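Long-range contacts in inositol-1,4,5-trisphosphate 5-phosphatase 1 (Schizosaccharomyces pombe, PDB 1I9Z), which removes the 5-phosphate from soluble and lipid inositol phosphates, including phosphatidylinositol 4,5-bisphosphate, through its magnesium-dependent catalytic domain: residues Val25-Asn33 with Trp46-Ala55; Arg81-Leu92 with Ser107-Phe118. All coordinates share one frame; numbering follows the deposited sequence.

Contact 1. Residues Val25-Asn33 with Trp46-Ala55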
loop_
_atom_site.group_PDB
_atom_site.type_symbol
_atom_site.label_atom_id
_atom_site.label_comp_id
_atom_site.label_asym_id
_atom_site.label_seq_id
_atom_site.Cartn_x
_atom_site.Cartn_y
_atom_site.Cartn_z
ATOM N N VAL A 25 -14.798 0.561 -3.734
ATOM C CA VAL A 25 -13.842 0.857 -4.798
ATOM C C VAL A 25 -12.815 -0.297 -4.780
ATOM O O VAL A 25 -12.351 -0.656 -3.701
ATOM C CB VAL A 25 -13.133 2.207 -4.499
ATOM C CG1 VAL A 25 -11.945 2.424 -5.471
ATOM C CG2 VAL A 25 -14.181 3.376 -4.645
ATOM N N LYS A 26 -12.483 -0.861 -5.945
ATOM C CA LYS A 26 -11.496 -1.959 -6.051
ATOM C C LYS A 26 -10.090 -1.364 -6.236
ATOM O O LYS A 26 -9.882 -0.524 -7.116
ATOM C CB LYS A 26 -11.787 -2.838 -7.276
ATOM C CG LYS A 26 -13.117 -3.624 -7.217
ATOM C CD LYS A 26 -13.441 -4.146 -8.625
ATOM C CE LYS A 26 -14.521 -5.280 -8.650
ATOM N NZ LYS A 26 -13.898 -6.685 -8.772
ATOM N N ILE A 27 -9.139 -1.821 -5.427
ATOM C CA ILE A 27 -7.791 -1.268 -5.461
ATOM C C ILE A 27 -6.763 -2.369 -5.655
ATOM O O ILE A 27 -6.794 -3.392 -4.966
ATOM C CB ILE A 27 -7.472 -0.528 -4.157
ATOM C CG1 ILE A 27 -8.472 0.620 -3.953
ATOM C CG2 ILE A 27 -6.002 -0.012 -4.233
ATOM C CD1 ILE A 27 -8.350 1.345 -2.564
ATOM N N PHE A 28 -5.873 -2.177 -6.604
ATOM C CA PHE A 28 -4.848 -3.183 -6.953
ATOM C C PHE A 28 -3.514 -2.588 -6.560
ATOM O O PHE A 28 -3.162 -1.489 -7.040
ATOM C CB PHE A 28 -4.849 -3.429 -8.468
ATOM C CG PHE A 28 -3.992 -4.608 -8.900
ATOM C CD1 PHE A 28 -4.592 -5.875 -9.137
ATOM C CD2 PHE A 28 -2.596 -4.477 -9.109
ATOM C CE1 PHE A 28 -3.840 -6.976 -9.562
ATOM C CE2 PHE A 28 -1.808 -5.581 -9.535
ATOM C CZ PHE A 28 -2.455 -6.863 -9.760
ATOM N N VAL A 29 -2.783 -3.258 -5.682
ATOM C CA VAL A 29 -1.517 -2.764 -5.182
ATOM C C VAL A 29 -0.439 -3.702 -5.661
ATOM O O VAL A 29 -0.525 -4.909 -5.473
ATOM C CB VAL A 29 -1.487 -2.669 -3.624
ATOM C CG1 VAL A 29 -0.054 -2.214 -3.112
ATOM C CG2 VAL A 29 -2.529 -1.706 -3.141
ATOM N N ALA A 30 0.556 -3.127 -6.310
ATOM C CA ALA A 30 1.625 -3.872 -6.930
ATOM C C ALA A 30 2.996 -3.341 -6.540
ATOM O O ALA A 30 3.230 -2.142 -6.573
ATOM C CB ALA A 30 1.468 -3.767 -8.524
ATOM N N SER A 31 3.915 -4.271 -6.277
ATOM C CA SER A 31 5.270 -3.948 -5.854
ATOM C C SER A 31 6.333 -4.755 -6.616
ATOM O O SER A 31 6.179 -5.991 -6.834
ATOM C CB SER A 31 5.417 -4.198 -4.326
ATOM O OG SER A 31 6.593 -3.568 -3.889
ATOM N N TYR A 32 7.434 -4.088 -6.981
ATOM C CA TYR A 32 8.506 -4.754 -7.697
ATOM C C TYR A 32 9.879 -4.147 -7.481
ATOM O O TYR A 32 10.082 -2.970 -7.789
ATOM C CB TYR A 32 8.164 -4.742 -9.205
ATOM C CG TYR A 32 8.872 -5.752 -10.109
ATOM C CD1 TYR A 32 9.787 -6.703 -9.631
ATOM C CD2 TYR A 32 8.548 -5.795 -11.484
ATOM C CE1 TYR A 32 10.377 -7.669 -10.532
ATOM C CE2 TYR A 32 9.110 -6.720 -12.336
ATOM C CZ TYR A 32 10.020 -7.642 -11.864
ATOM O OH TYR A 32 10.626 -8.539 -12.750
ATOM N N ASN A 33 10.799 -4.891 -6.862
ATOM C CA ASN A 33 12.185 -4.443 -6.743
ATOM C C ASN A 33 12.786 -4.937 -8.083
ATOM O O ASN A 33 12.962 -6.142 -8.321
ATOM C CB ASN A 33 12.965 -5.164 -5.610
ATOM C CG ASN A 33 14.375 -4.714 -5.565
ATOM O OD1 ASN A 33 15.037 -4.643 -6.612
ATOM N ND2 ASN A 33 14.906 -4.424 -4.352
ATOM N N TRP A 46 1.753 -9.774 -14.134
ATOM C CA TRP A 46 1.823 -9.073 -12.853
ATOM C C TRP A 46 0.622 -8.158 -12.549
ATOM O O TRP A 46 0.005 -8.202 -11.481
ATOM C CB TRP A 46 3.173 -8.321 -12.803
ATOM C CG TRP A 46 3.362 -7.412 -11.565
ATOM C CD1 TRP A 46 3.024 -7.691 -10.266
ATOM C CD2 TRP A 46 4.000 -6.137 -11.548
ATOM N NE1 TRP A 46 3.444 -6.660 -9.420
ATOM C CE2 TRP A 46 4.051 -5.696 -10.184
ATOM C CE3 TRP A 46 4.560 -5.319 -12.557
ATOM C CZ2 TRP A 46 4.619 -4.486 -9.821
ATOM C CZ3 TRP A 46 5.125 -4.131 -12.228
ATOM C CH2 TRP A 46 5.174 -3.691 -10.853
ATOM N N LEU A 47 0.287 -7.315 -13.521
ATOM C CA LEU A 47 -0.795 -6.377 -13.350
ATOM C C LEU A 47 -2.195 -6.894 -13.668
ATOM O O LEU A 47 -3.177 -6.313 -13.180
ATOM C CB LEU A 47 -0.479 -5.102 -14.173
ATOM C CG LEU A 47 0.221 -3.896 -13.471
ATOM C CD1 LEU A 47 0.947 -4.249 -12.149
ATOM C CD2 LEU A 47 1.136 -3.150 -14.428
ATOM N N PHE A 48 -2.315 -7.965 -14.480
ATOM C CA PHE A 48 -3.671 -8.525 -14.779
ATOM C C PHE A 48 -3.567 -10.032 -14.478
ATOM O O PHE A 48 -3.812 -10.890 -15.341
ATOM C CB PHE A 48 -3.969 -8.296 -16.257
ATOM C CG PHE A 48 -3.787 -6.862 -16.666
ATOM C CD1 PHE A 48 -3.004 -6.537 -17.760
ATOM C CD2 PHE A 48 -4.479 -5.861 -15.990
ATOM C CE1 PHE A 48 -2.919 -5.177 -18.196
ATOM C CE2 PHE A 48 -4.411 -4.529 -16.390
ATOM C CZ PHE A 48 -3.626 -4.191 -17.497
ATOM N N PRO A 49 -3.179 -10.361 -13.250
ATOM C CA PRO A 49 -3.002 -11.756 -12.842
ATOM C C PRO A 49 -4.217 -12.595 -12.711
ATOM O O PRO A 49 -4.140 -13.831 -12.873
ATOM C CB PRO A 49 -2.319 -11.626 -11.496
ATOM C CG PRO A 49 -3.140 -10.454 -10.897
ATOM C CD PRO A 49 -3.117 -9.460 -12.072
ATOM N N GLU A 50 -5.333 -11.959 -12.387
ATOM C CA GLU A 50 -6.564 -12.722 -12.169
ATOM C C GLU A 50 -7.474 -12.578 -13.342
ATOM O O GLU A 50 -7.261 -11.720 -14.205
ATOM C CB GLU A 50 -7.324 -12.240 -10.895
ATOM C CG GLU A 50 -7.277 -10.705 -10.576
ATOM C CD GLU A 50 -7.514 -9.782 -11.813
ATOM O OE1 GLU A 50 -8.641 -9.847 -12.377
ATOM O OE2 GLU A 50 -6.580 -9.004 -12.218
ATOM N N ASN A 51 -8.490 -13.429 -13.344
ATOM C CA ASN A 51 -9.517 -13.399 -14.355
ATOM C C ASN A 51 -10.639 -12.629 -13.681
ATOM O O ASN A 51 -11.697 -13.187 -13.438
ATOM C CB ASN A 51 -9.980 -14.814 -14.656
ATOM C CG ASN A 51 -10.710 -14.901 -15.940
ATOM O OD1 ASN A 51 -10.157 -14.568 -16.994
ATOM N ND2 ASN A 51 -11.971 -15.349 -15.886
ATOM N N THR A 52 -10.396 -11.362 -13.336
ATOM C CA THR A 52 -11.416 -10.548 -12.659
ATOM C C THR A 52 -11.471 -9.133 -13.257
ATOM O O THR A 52 -10.639 -8.771 -14.097
ATOM C CB THR A 52 -11.176 -10.453 -11.128
ATOM O OG1 THR A 52 -10.195 -9.443 -10.855
ATOM C CG2 THR A 52 -10.696 -11.802 -10.578
ATOM N N PRO A 53 -12.457 -8.317 -12.841
ATOM C CA PRO A 53 -12.477 -6.992 -13.463
ATOM C C PRO A 53 -11.265 -6.124 -13.127
ATOM O O PRO A 53 -10.612 -6.313 -12.104
ATOM C CB PRO A 53 -13.801 -6.394 -12.970
ATOM C CG PRO A 53 -14.645 -7.642 -12.590
ATOM C CD PRO A 53 -13.598 -8.484 -11.918
ATOM N N LEU A 54 -10.949 -5.204 -14.032
ATOM C CA LEU A 54 -9.837 -4.285 -13.788
ATOM C C LEU A 54 -10.214 -3.460 -12.565
ATOM O O LEU A 54 -11.411 -3.152 -12.333
ATOM C CB LEU A 54 -9.663 -3.362 -14.989
ATOM C CG LEU A 54 -9.428 -4.067 -16.330
ATOM C CD1 LEU A 54 -9.647 -3.040 -17.430
ATOM C CD2 LEU A 54 -8.011 -4.651 -16.397
ATOM N N ALA A 55 -9.210 -3.052 -11.791
ATOM C CA ALA A 55 -9.477 -2.272 -10.593
ATOM C C ALA A 55 -9.822 -0.824 -10.917
ATOM O O ALA A 55 -9.533 -0.349 -12.013
ATOM C CB ALA A 55 -8.226 -2.282 -9.666
#
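Tyr32 and Trp46 form a T-shaped aromatic pair in which the tyrosine ring turns its edge to a face of the indole, the planes 69° apart and the centroid of the tyrosine ring 5.2 Å from that of the Trp46 six-membered ring. The other face of the indole is covered by CD1 of Leu47, set over its centre, so the indole is sandwiched. With CG anti to the backbone N (chi1 175°), the indole of Trp46 swings against the strand, and its NE1 donates to the backbone O of Ile309 on the neighbouring strand.

These residues belong to the beta-alpha-beta unit made by strand 20-33, helix 44-47 and strand 57-63 in the DNase I-like fold; the short helix and the loop after it pack across one face of the first strand.

Apolar contacts continue along that face. The methyl of Ala30 meets the indole, CB to Trp46 CZ2 at 3.5 Å, and Phe28 lies farther along, where CD of Pro49 comes within 3.5 Å of its CZ. Ala55 CB packs on Phe28 CB at 3.8 Å.

Two carbonyls approach the phenyl ring of Phe28: Leu47 O stands over one face, while Trp46 O reaches the edge, 3.3 Å from Phe28 CZ. Trp46 O is buried here without a hydrogen-bond partner. At the partly exposed end, Lys26 NZ lies 3.6 Å from Pro53 CD.

Contact 2. Residues Arg81-Leu92 with Ser107-Phe118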
loop_
_atom_site.group_PDB
_atom_site.type_symbol
_atom_site.label_atom_id
_atom_site.label_comp_id
_atom_site.label_asym_id
_atom_site.label_seq_id
_atom_site.Cartn_x
_atom_site.Cartn_y
_atom_site.Cartn_z
ATOM N N ARG A 81 12.126 6.467 -14.413
ATOM C CA ARG A 81 10.801 6.338 -13.760
ATOM C C ARG A 81 9.694 6.648 -14.799
ATOM O O ARG A 81 8.700 5.946 -14.912
ATOM C CB ARG A 81 10.680 7.346 -12.600
ATOM C CG ARG A 81 9.316 7.190 -11.961
ATOM C CD ARG A 81 9.065 8.341 -11.042
ATOM N NE ARG A 81 8.541 9.473 -11.813
ATOM C CZ ARG A 81 9.037 10.707 -11.712
ATOM N NH1 ARG A 81 10.065 10.957 -10.909
ATOM N NH2 ARG A 81 8.455 11.706 -12.363
ATOM N N ARG A 82 9.900 7.685 -15.617
ATOM C CA ARG A 82 8.894 8.002 -16.594
ATOM C C ARG A 82 8.705 6.933 -17.663
ATOM O O ARG A 82 7.620 6.859 -18.223
ATOM C CB ARG A 82 9.203 9.370 -17.249
ATOM C CG ARG A 82 8.941 10.483 -16.243
ATOM C CD ARG A 82 9.302 11.910 -16.719
ATOM N NE ARG A 82 8.816 12.827 -15.677
ATOM C CZ ARG A 82 9.473 13.885 -15.208
ATOM N NH1 ARG A 82 10.685 14.178 -15.698
ATOM N NH2 ARG A 82 8.900 14.638 -14.263
ATOM N N GLU A 83 9.738 6.149 -17.949
ATOM C CA GLU A 83 9.599 5.056 -18.949
ATOM C C GLU A 83 8.637 3.996 -18.363
ATOM O O GLU A 83 7.793 3.420 -19.045
ATOM C CB GLU A 83 10.943 4.394 -19.191
ATOM C CG GLU A 83 11.923 5.237 -20.033
ATOM C CD GLU A 83 13.271 4.532 -20.166
ATOM O OE1 GLU A 83 13.270 3.394 -20.678
ATOM O OE2 GLU A 83 14.313 5.097 -19.753
ATOM N N TRP A 84 8.813 3.720 -17.062
ATOM C CA TRP A 84 7.931 2.779 -16.398
ATOM C C TRP A 84 6.512 3.338 -16.377
ATOM O O TRP A 84 5.561 2.605 -16.636
ATOM C CB TRP A 84 8.429 2.504 -14.943
ATOM C CG TRP A 84 9.580 1.608 -14.975
ATOM C CD1 TRP A 84 10.878 1.919 -14.721
ATOM C CD2 TRP A 84 9.529 0.202 -15.212
ATOM N NE1 TRP A 84 11.643 0.777 -14.747
ATOM C CE2 TRP A 84 10.841 -0.292 -15.065
ATOM C CE3 TRP A 84 8.487 -0.692 -15.535
ATOM C CZ2 TRP A 84 11.176 -1.667 -15.226
ATOM C CZ3 TRP A 84 8.807 -2.080 -15.679
ATOM C CH2 TRP A 84 10.154 -2.533 -15.525
ATOM N N GLU A 85 6.361 4.624 -16.057
ATOM C CA GLU A 85 5.017 5.227 -16.074
ATOM C C GLU A 85 4.352 5.046 -17.426
ATOM O O GLU A 85 3.152 4.747 -17.527
ATOM C CB GLU A 85 5.052 6.762 -15.789
ATOM C CG GLU A 85 5.565 7.059 -14.358
ATOM C CD GLU A 85 5.757 8.534 -14.068
ATOM O OE1 GLU A 85 5.455 9.373 -14.940
ATOM O OE2 GLU A 85 6.218 8.869 -12.966
ATOM N N SER A 86 5.119 5.341 -18.473
ATOM C CA SER A 86 4.552 5.217 -19.808
ATOM C C SER A 86 4.195 3.753 -20.068
ATOM O O SER A 86 3.159 3.463 -20.729
ATOM C CB SER A 86 5.609 5.704 -20.856
ATOM O OG SER A 86 5.206 5.306 -22.150
ATOM N N CYS A 87 5.046 2.827 -19.608
ATOM C CA CYS A 87 4.726 1.404 -19.839
ATOM C C CYS A 87 3.463 0.953 -19.112
ATOM O O CYS A 87 2.621 0.243 -19.670
ATOM C CB CYS A 87 5.882 0.471 -19.456
ATOM S SG CYS A 87 7.312 0.548 -20.541
ATOM N N VAL A 88 3.324 1.332 -17.835
ATOM C CA VAL A 88 2.134 0.937 -17.108
ATOM C C VAL A 88 0.877 1.557 -17.710
ATOM O O VAL A 88 -0.166 0.875 -17.907
ATOM C CB VAL A 88 2.282 1.349 -15.603
ATOM C CG1 VAL A 88 0.996 1.054 -14.856
ATOM C CG2 VAL A 88 3.465 0.615 -14.998
ATOM N N LYS A 89 0.950 2.847 -18.035
ATOM C CA LYS A 89 -0.198 3.518 -18.611
ATOM C C LYS A 89 -0.604 2.834 -19.931
ATOM O O LYS A 89 -1.784 2.638 -20.188
ATOM C CB LYS A 89 0.156 4.995 -18.880
ATOM C CG LYS A 89 -1.007 5.931 -19.314
ATOM C CD LYS A 89 -0.491 7.413 -19.620
ATOM C CE LYS A 89 -0.035 8.230 -18.309
ATOM N NZ LYS A 89 1.283 7.871 -17.550
ATOM N N ARG A 90 0.372 2.487 -20.762
ATOM C CA ARG A 90 0.023 1.852 -22.079
ATOM C C ARG A 90 -0.674 0.516 -21.819
ATOM O O ARG A 90 -1.657 0.136 -22.456
ATOM C CB ARG A 90 1.267 1.585 -22.913
ATOM C CG ARG A 90 1.298 2.367 -24.216
ATOM C CD ARG A 90 2.624 2.187 -24.973
ATOM N NE ARG A 90 3.732 2.742 -24.192
ATOM C CZ ARG A 90 4.999 2.329 -24.272
ATOM N NH1 ARG A 90 5.326 1.344 -25.107
ATOM N NH2 ARG A 90 5.936 2.882 -23.517
ATOM N N LEU A 91 -0.146 -0.204 -20.866
ATOM C CA LEU A 91 -0.712 -1.497 -20.543
ATOM C C LEU A 91 -2.132 -1.397 -19.973
ATOM O O LEU A 91 -3.058 -2.131 -20.410
ATOM C CB LEU A 91 0.305 -2.175 -19.604
ATOM C CG LEU A 91 0.346 -3.654 -19.295
ATOM C CD1 LEU A 91 0.484 -4.566 -20.557
ATOM C CD2 LEU A 91 1.571 -3.806 -18.389
ATOM N N LEU A 92 -2.370 -0.469 -19.039
ATOM C CA LEU A 92 -3.714 -0.299 -18.489
ATOM C C LEU A 92 -4.744 0.166 -19.565
ATOM O O LEU A 92 -5.905 -0.266 -19.572
ATOM C CB LEU A 92 -3.698 0.750 -17.370
ATOM C CG LEU A 92 -2.957 0.344 -16.116
ATOM C CD1 LEU A 92 -3.027 1.478 -15.076
ATOM C CD2 LEU A 92 -3.615 -0.945 -15.581
ATOM N N SER A 107 2.836 10.703 -9.282
ATOM C CA SER A 107 3.942 9.805 -9.007
ATOM C C SER A 107 4.931 10.571 -8.154
ATOM O O SER A 107 4.969 11.810 -8.127
ATOM C CB SER A 107 4.663 9.231 -10.256
ATOM O OG SER A 107 5.463 10.229 -10.861
ATOM N N GLY A 108 5.760 9.820 -7.463
ATOM C CA GLY A 108 6.767 10.403 -6.590
ATOM C C GLY A 108 8.003 9.509 -6.674
ATOM O O GLY A 108 7.884 8.307 -7.041
ATOM N N GLN A 109 9.151 10.040 -6.254
ATOM C CA GLN A 109 10.376 9.251 -6.323
ATOM C C GLN A 109 11.387 9.650 -5.290
ATOM O O GLN A 109 11.504 10.858 -4.979
ATOM C CB GLN A 109 10.943 9.387 -7.762
ATOM C CG GLN A 109 12.294 8.743 -7.936
ATOM C CD GLN A 109 12.660 8.633 -9.420
ATOM O OE1 GLN A 109 12.230 9.468 -10.220
ATOM N NE2 GLN A 109 13.455 7.598 -9.784
ATOM N N LEU A 110 12.073 8.649 -4.715
ATOM C CA LEU A 110 13.189 8.893 -3.752
ATOM C C LEU A 110 14.294 7.958 -4.213
ATOM O O LEU A 110 14.255 6.726 -4.015
ATOM C CB LEU A 110 12.807 8.606 -2.289
ATOM C CG LEU A 110 14.000 8.921 -1.365
ATOM C CD1 LEU A 110 14.303 10.408 -1.370
ATOM C CD2 LEU A 110 13.662 8.363 0.071
ATOM N N VAL A 111 15.290 8.551 -4.890
ATOM C CA VAL A 111 16.356 7.806 -5.501
ATOM C C VAL A 111 15.757 6.691 -6.407
ATOM O O VAL A 111 15.104 7.005 -7.363
ATOM C CB VAL A 111 17.327 7.191 -4.534
ATOM C CG1 VAL A 111 18.513 6.588 -5.334
ATOM C CG2 VAL A 111 17.829 8.300 -3.531
ATOM N N GLY A 112 15.976 5.409 -6.116
ATOM C CA GLY A 112 15.408 4.395 -6.985
ATOM C C GLY A 112 14.016 3.848 -6.617
ATOM O O GLY A 112 13.472 2.920 -7.267
ATOM N N THR A 113 13.451 4.405 -5.575
ATOM C CA THR A 113 12.122 4.011 -5.128
ATOM C C THR A 113 11.092 4.945 -5.734
ATOM O O THR A 113 11.306 6.168 -5.679
ATOM C CB THR A 113 12.074 4.082 -3.565
ATOM O OG1 THR A 113 13.092 3.217 -3.054
ATOM C CG2 THR A 113 10.680 3.693 -3.057
ATOM N N ALA A 114 10.017 4.395 -6.339
ATOM C CA ALA A 114 8.986 5.273 -6.895
ATOM C C ALA A 114 7.578 4.728 -6.652
ATOM O O ALA A 114 7.360 3.509 -6.548
ATOM C CB ALA A 114 9.216 5.484 -8.423
ATOM N N LEU A 115 6.630 5.632 -6.572
ATOM C CA LEU A 115 5.228 5.270 -6.350
ATOM C C LEU A 115 4.422 5.996 -7.419
ATOM O O LEU A 115 4.615 7.193 -7.659
ATOM C CB LEU A 115 4.743 5.764 -4.937
ATOM C CG LEU A 115 3.310 5.348 -4.582
ATOM C CD1 LEU A 115 3.245 3.753 -4.428
ATOM C CD2 LEU A 115 2.879 6.091 -3.244
ATOM N N MET A 116 3.555 5.274 -8.108
ATOM C CA MET A 116 2.737 5.943 -9.097
ATOM C C MET A 116 1.334 5.395 -8.954
ATOM O O MET A 116 1.132 4.157 -8.750
ATOM C CB MET A 116 3.300 5.701 -10.517
ATOM C CG MET A 116 3.469 4.244 -10.831
ATOM S SD MET A 116 4.445 3.993 -12.436
ATOM C CE MET A 116 5.997 4.427 -12.029
ATOM N N ILE A 117 0.350 6.293 -9.061
ATOM C CA ILE A 117 -1.036 5.885 -8.862
ATOM C C ILE A 117 -1.881 6.251 -10.100
ATOM O O ILE A 117 -1.805 7.395 -10.600
ATOM C CB ILE A 117 -1.591 6.577 -7.576
ATOM C CG1 ILE A 117 -0.826 6.058 -6.325
ATOM C CG2 ILE A 117 -3.146 6.228 -7.446
ATOM C CD1 ILE A 117 -1.420 6.572 -4.989
ATOM N N PHE A 118 -2.588 5.241 -10.634
ATOM C CA PHE A 118 -3.473 5.422 -11.781
ATOM C C PHE A 118 -4.920 5.142 -11.384
ATOM O O PHE A 118 -5.174 4.292 -10.521
ATOM C CB PHE A 118 -3.099 4.463 -12.894
ATOM C CG PHE A 118 -1.711 4.644 -13.406
ATOM C CD1 PHE A 118 -0.630 4.010 -12.785
ATOM C CD2 PHE A 118 -1.483 5.427 -14.538
ATOM C CE1 PHE A 118 0.655 4.169 -13.300
ATOM C CE2 PHE A 118 -0.187 5.574 -15.045
ATOM C CZ PHE A 118 0.853 4.949 -14.419
#
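A helix laid over a beta-hairpin makes this contact: helix 78-94 covers strands 102-110 and 113-120, the pair at one border of a mixed six-stranded sheet in the DNase I-like fold. A type II' turn from Leu110 to Thr113 closes the hairpin. The helix segment runs at 30° to strand 113-118, the axes approaching to 10.2 Å, and roughly antiparallel (147°) to strand 107-110.

Polar groups gather toward the hairpin end. Glu85 OE2 accepts two bonds, from Ser107 OG at 2.6 Å and, in a salt bridge one helical turn back, from Arg81 NE at 2.7 Å. The two donors reach it from opposite faces of the carboxylate plane, a double grip that probably restrains rotation of the carboxylate and would stabilise its negative charge. Arg81 bends at chi3 (84°), which brings its guanidinium to Gln109; NH1 donates to Gln109 OE1 at 2.7 Å, with the guanidinium and amide planes steeply inclined to each other. NE2 of the same amide donates to Val111 O in the turn, which helps to hold the amide where OE1 can take the arginine. The aliphatic part of Arg81 packs on the methyl of Ala114.

Toward the other end the interface is apolar. The methyl of Met116 reaches the helix, CE lying 3.5 Å from Glu85 CG, while its sulfur also lies against Glu85, with Val88 CG2 a looser neighbour. Phe118 fits among Glu85, Val88, Lys89 and Leu92: CG1 of Val88 approaches CE1 of the ring at 3.5 Å, and CD1 of Leu92 lies 3.7 Å from Phe118 CB. Lys89 NZ, which also makes a weak hydrogen bond to Gln104 OE1, comes to the ring edge, near the plane and 3.7 Å from Phe118 CE2.

Contacts 1 and 2 follow one another along the chain and draw on the same six-stranded sheet, with strand 57-63 lying between strand 20-33 of contact 1 and strand 113-120 of contact 2. Their centres are 15 Å apart, yet they touch: Phe48 CZ lies 3.6 Å from Leu91 O, and Leu47 CD2 packs on Leu91 CD2 at 4.0 Å, joining the end of helix 44-47 to helix 78-94. Neither contact lines the bound inositol bisphosphate. The side chain of Tyr32 in contact 1 is about 10 Å from the calcium ion and about 13 Å from the ligand, and that of Trp84 in contact 2 is about 13 Å from the calcium.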